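Local coordinates for protein acyl-CoA thioesterase (Alicyclobacillus acidocaldarius subsp. acidocaldarius, PDB 3RQB) that is of unconfirmed function but, as a two-domain hotdog-fold protein of the acyl-CoA thioesterase family, probably hydrolyses acyl-CoA thioesters, at residues Phe239-Gly248 with Thr260-Lys268. Residues are numbered along the deposited sequence; the frame is centred on the assembly and turned at random.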
loop_
_atom_site.group_PDB
_atom_site.type_symbol
_atom_site.label_atom_id
_atom_site.label_comp_id
_atom_site.label_asym_id
_atom_site.label_seq_id
_atom_site.Cartn_x
_atom_site.Cartn_y
_atom_site.Cartn_z
ATOM N N PHE B 239 -6.689 6.169 -14.376
ATOM C CA PHE B 239 -7.059 4.919 -15.010
ATOM C C PHE B 239 -6.244 4.818 -16.285
ATOM O O PHE B 239 -6.408 5.637 -17.192
ATOM C CB PHE B 239 -8.536 4.935 -15.384
ATOM C CG PHE B 239 -9.463 5.366 -14.267
ATOM C CD1 PHE B 239 -9.695 6.715 -14.012
ATOM C CD2 PHE B 239 -10.145 4.423 -13.503
ATOM C CE1 PHE B 239 -10.572 7.115 -12.994
ATOM C CE2 PHE B 239 -11.024 4.815 -12.485
ATOM C CZ PHE B 239 -11.237 6.161 -12.232
ATOM N N SER B 240 -5.371 3.826 -16.383
ATOM C CA SER B 240 -4.581 3.715 -17.598
ATOM C C SER B 240 -4.291 2.285 -17.996
ATOM O O SER B 240 -4.029 1.441 -17.143
ATOM C CB SER B 240 -3.271 4.487 -17.458
ATOM O OG SER B 240 -2.488 4.360 -18.632
ATOM N N HIS B 241 -4.370 2.020 -19.294
ATOM C CA HIS B 241 -3.850 0.785 -19.858
ATOM C C HIS B 241 -4.214 -0.443 -19.034
ATOM O O HIS B 241 -3.354 -1.275 -18.734
ATOM C CB HIS B 241 -2.336 0.874 -20.029
ATOM C CG HIS B 241 -1.912 1.724 -21.184
ATOM N ND1 HIS B 241 -2.209 3.067 -21.266
ATOM C CD2 HIS B 241 -1.214 1.422 -22.305
ATOM C CE1 HIS B 241 -1.711 3.556 -22.387
ATOM N NE2 HIS B 241 -1.103 2.580 -23.037
ATOM N N GLY B 242 -5.478 -0.549 -18.642
ATOM C CA GLY B 242 -5.948 -1.767 -18.014
ATOM C C GLY B 242 -6.010 -1.771 -16.504
ATOM O O GLY B 242 -6.481 -2.739 -15.915
ATOM N N TYR B 243 -5.541 -0.708 -15.862
ATOM C CA TYR B 243 -5.608 -0.650 -14.401
ATOM C C TYR B 243 -6.035 0.692 -13.838
ATOM O O TYR B 243 -5.963 1.721 -14.515
ATOM C CB TYR B 243 -4.278 -1.061 -13.771
ATOM C CG TYR B 243 -3.993 -2.526 -13.945
ATOM C CD1 TYR B 243 -4.331 -3.448 -12.963
ATOM C CD2 TYR B 243 -3.411 -2.990 -15.112
ATOM C CE1 TYR B 243 -4.070 -4.803 -13.141
ATOM C CE2 TYR B 243 -3.151 -4.325 -15.302
ATOM C CZ TYR B 243 -3.474 -5.236 -14.320
ATOM O OH TYR B 243 -3.185 -6.573 -14.553
ATOM N N PHE B 244 -6.498 0.663 -12.592
ATOM C CA PHE B 244 -6.724 1.887 -11.838
ATOM C C PHE B 244 -6.546 1.620 -10.347
ATOM O O PHE B 244 -6.413 0.467 -9.928
ATOM C CB PHE B 244 -8.133 2.422 -12.096
ATOM C CG PHE B 244 -9.207 1.633 -11.410
ATOM C CD1 PHE B 244 -9.832 0.581 -12.062
ATOM C CD2 PHE B 244 -9.582 1.939 -10.098
ATOM C CE1 PHE B 244 -10.818 -0.150 -11.423
ATOM C CE2 PHE B 244 -10.560 1.217 -9.447
ATOM C CZ PHE B 244 -11.183 0.170 -10.106
ATOM N N ASP B 245 -6.640 2.684 -9.550
ATOM C CA ASP B 245 -6.302 2.628 -8.135
ATOM C C ASP B 245 -7.352 3.305 -7.259
ATOM O O ASP B 245 -8.105 4.168 -7.705
ATOM C CB ASP B 245 -4.951 3.303 -7.890
ATOM C CG ASP B 245 -5.077 4.805 -7.710
ATOM O OD1 ASP B 245 -5.865 5.434 -8.449
ATOM O OD2 ASP B 245 -4.401 5.349 -6.815
ATOM N N GLN B 246 -7.379 2.920 -5.992
ATOM C CA GLN B 246 -8.312 3.514 -5.068
ATOM C C GLN B 246 -7.519 3.957 -3.871
ATOM O O GLN B 246 -6.730 3.190 -3.331
ATOM C CB GLN B 246 -9.367 2.489 -4.649
ATOM C CG GLN B 246 -10.612 3.104 -4.048
ATOM C CD GLN B 246 -11.712 2.088 -3.827
ATOM O OE1 GLN B 246 -12.479 1.780 -4.738
ATOM N NE2 GLN B 246 -11.799 1.561 -2.606
ATOM N N ILE B 247 -7.706 5.207 -3.479
ATOM C CA ILE B 247 -7.171 5.694 -2.222
ATOM C C ILE B 247 -8.334 6.015 -1.307
ATOM O O ILE B 247 -9.317 6.621 -1.732
ATOM C CB ILE B 247 -6.335 6.951 -2.419
ATOM C CG1 ILE B 247 -5.346 6.743 -3.564
ATOM C CG2 ILE B 247 -5.608 7.301 -1.138
ATOM C CD1 ILE B 247 -4.220 7.753 -3.583
ATOM N N GLY B 248 -8.237 5.614 -0.049
ATOM C CA GLY B 248 -9.338 5.863 0.852
ATOM C C GLY B 248 -8.975 6.015 2.310
ATOM O O GLY B 248 -7.942 5.519 2.759
ATOM N N THR B 260 -6.155 4.163 6.634
ATOM C CA THR B 260 -5.996 4.609 5.269
ATOM C C THR B 260 -5.750 3.370 4.414
ATOM O O THR B 260 -5.126 2.408 4.877
ATOM C CB THR B 260 -4.833 5.621 5.138
ATOM O OG1 THR B 260 -4.739 6.083 3.783
ATOM C CG2 THR B 260 -3.517 4.983 5.540
ATOM N N THR B 261 -6.262 3.377 3.185
ATOM C CA THR B 261 -6.085 2.236 2.297
ATOM C C THR B 261 -5.822 2.618 0.876
ATOM O O THR B 261 -6.257 3.664 0.402
ATOM C CB THR B 261 -7.330 1.356 2.223
ATOM O OG1 THR B 261 -8.421 2.117 1.701
ATOM C CG2 THR B 261 -7.680 0.852 3.583
ATOM N N THR B 262 -5.137 1.713 0.195
ATOM C CA THR B 262 -4.965 1.784 -1.238
ATOM C C THR B 262 -5.336 0.453 -1.871
ATOM O O THR B 262 -5.290 -0.614 -1.238
ATOM C CB THR B 262 -3.528 2.144 -1.620
ATOM O OG1 THR B 262 -2.652 1.070 -1.255
ATOM C CG2 THR B 262 -3.101 3.406 -0.896
ATOM N N GLN B 263 -5.713 0.535 -3.133
ATOM C CA GLN B 263 -6.150 -0.627 -3.861
ATOM C C GLN B 263 -5.648 -0.470 -5.277
ATOM O O GLN B 263 -5.772 0.607 -5.859
ATOM C CB GLN B 263 -7.675 -0.658 -3.863
ATOM C CG GLN B 263 -8.295 -2.019 -4.036
ATOM C CD GLN B 263 -9.709 -2.058 -3.505
ATOM O OE1 GLN B 263 -10.619 -2.540 -4.170
ATOM N NE2 GLN B 263 -9.901 -1.540 -2.298
ATOM N N LEU B 264 -5.081 -1.535 -5.831
ATOM C CA LEU B 264 -4.764 -1.560 -7.251
ATOM C C LEU B 264 -5.716 -2.524 -7.936
ATOM O O LEU B 264 -5.829 -3.689 -7.548
ATOM C CB LEU B 264 -3.321 -1.982 -7.499
ATOM C CG LEU B 264 -2.951 -1.881 -8.984
ATOM C CD1 LEU B 264 -3.205 -0.466 -9.473
ATOM C CD2 LEU B 264 -1.502 -2.308 -9.278
ATOM N N VAL B 265 -6.407 -2.045 -8.957
ATOM C CA VAL B 265 -7.474 -2.835 -9.519
ATOM C C VAL B 265 -7.401 -2.966 -11.027
ATOM O O VAL B 265 -7.374 -1.975 -11.762
ATOM C CB VAL B 265 -8.816 -2.240 -9.153
ATOM C CG1 VAL B 265 -9.918 -3.219 -9.494
ATOM C CG2 VAL B 265 -8.835 -1.892 -7.683
ATOM N N TYR B 266 -7.375 -4.213 -11.468
ATOM C CA TYR B 266 -7.524 -4.551 -12.866
ATOM C C TYR B 266 -8.864 -4.075 -13.405
ATOM O O TYR B 266 -9.898 -4.220 -12.760
ATOM C CB TYR B 266 -7.445 -6.055 -13.036
ATOM C CG TYR B 266 -7.721 -6.493 -14.447
ATOM C CD1 TYR B 266 -6.745 -6.372 -15.437
ATOM C CD2 TYR B 266 -8.953 -7.025 -14.801
ATOM C CE1 TYR B 266 -6.985 -6.777 -16.747
ATOM C CE2 TYR B 266 -9.204 -7.433 -16.108
ATOM C CZ TYR B 266 -8.216 -7.308 -17.078
ATOM O OH TYR B 266 -8.463 -7.712 -18.375
HETATM N N MSE B 267 -8.844 -3.537 -14.612
HETATM C CA MSE B 267 -10.041 -2.992 -15.221
HETATM C C MSE B 267 -10.114 -3.329 -16.718
HETATM O O MSE B 267 -9.114 -3.214 -17.433
HETATM C CB MSE B 267 -10.035 -1.493 -14.990
HETATM C CG MSE B 267 -10.729 -0.677 -16.035
HETATM SE SE MSE B 267 -9.949 1.089 -15.962
HETATM C CE MSE B 267 -8.270 0.727 -16.906
ATOM N N LYS B 268 -11.293 -3.750 -17.186
ATOM C CA LYS B 268 -11.480 -4.224 -18.570
ATOM C C LYS B 268 -11.979 -3.254 -19.667
ATOM O O LYS B 268 -12.223 -3.682 -20.786
ATOM C CB LYS B 268 -12.319 -5.509 -18.605
ATOM C CG LYS B 268 -11.516 -6.767 -18.300
ATOM C CD LYS B 268 -11.865 -7.924 -19.226
ATOM C CE LYS B 268 -10.876 -9.096 -19.075
ATOM N NZ LYS B 268 -11.066 -9.926 -17.836
#
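V265 CB lies over one face of the F244 ring, a CH-pi contact 3.8 Å from the centroid, in an antiparallel hairpin of the C-terminal hotdog domain. The CG of F244 sits between the backbone N and carbonyl carbon (chi1 74°), which swings the ring across to the neighbouring strand; beta-branched V265 presents a compact apolar group to that flat face. Selenomethionine M267 puts CB at the ring's edge, while its long, pliable chain carries SE obliquely to both F244 and F239, a Met-aromatic contact with each. An alanine in place of F244 would probably leave V265 and M267 without their shared aromatic surface and open a gap against V196 of helix 195-200. On the other face of the sheet, Y266 turns its edge toward the face of Y243, planes at 73°. G242, with a positive phi of 98°, is the third residue of the type I' turn from S240 to Y243; a CB here would press against the carbonyl O of H241.

Paired backbone bonds join F244 with V265, Q246 with Q263 and G248 with T261. Q246 CB and Q263 CB lie 3.7 Å apart, the two chains side by side. Q246 OE1 takes a hydrogen bond from R195. D245 OD2 is hydrogen-bonded to T237 OG1, and T262 OG1 to Y214 OH of the second subunit. At the far end G248 O accepts T261 N at 2.8 Å and, weakly, T260 OG1 at 3.4 Å.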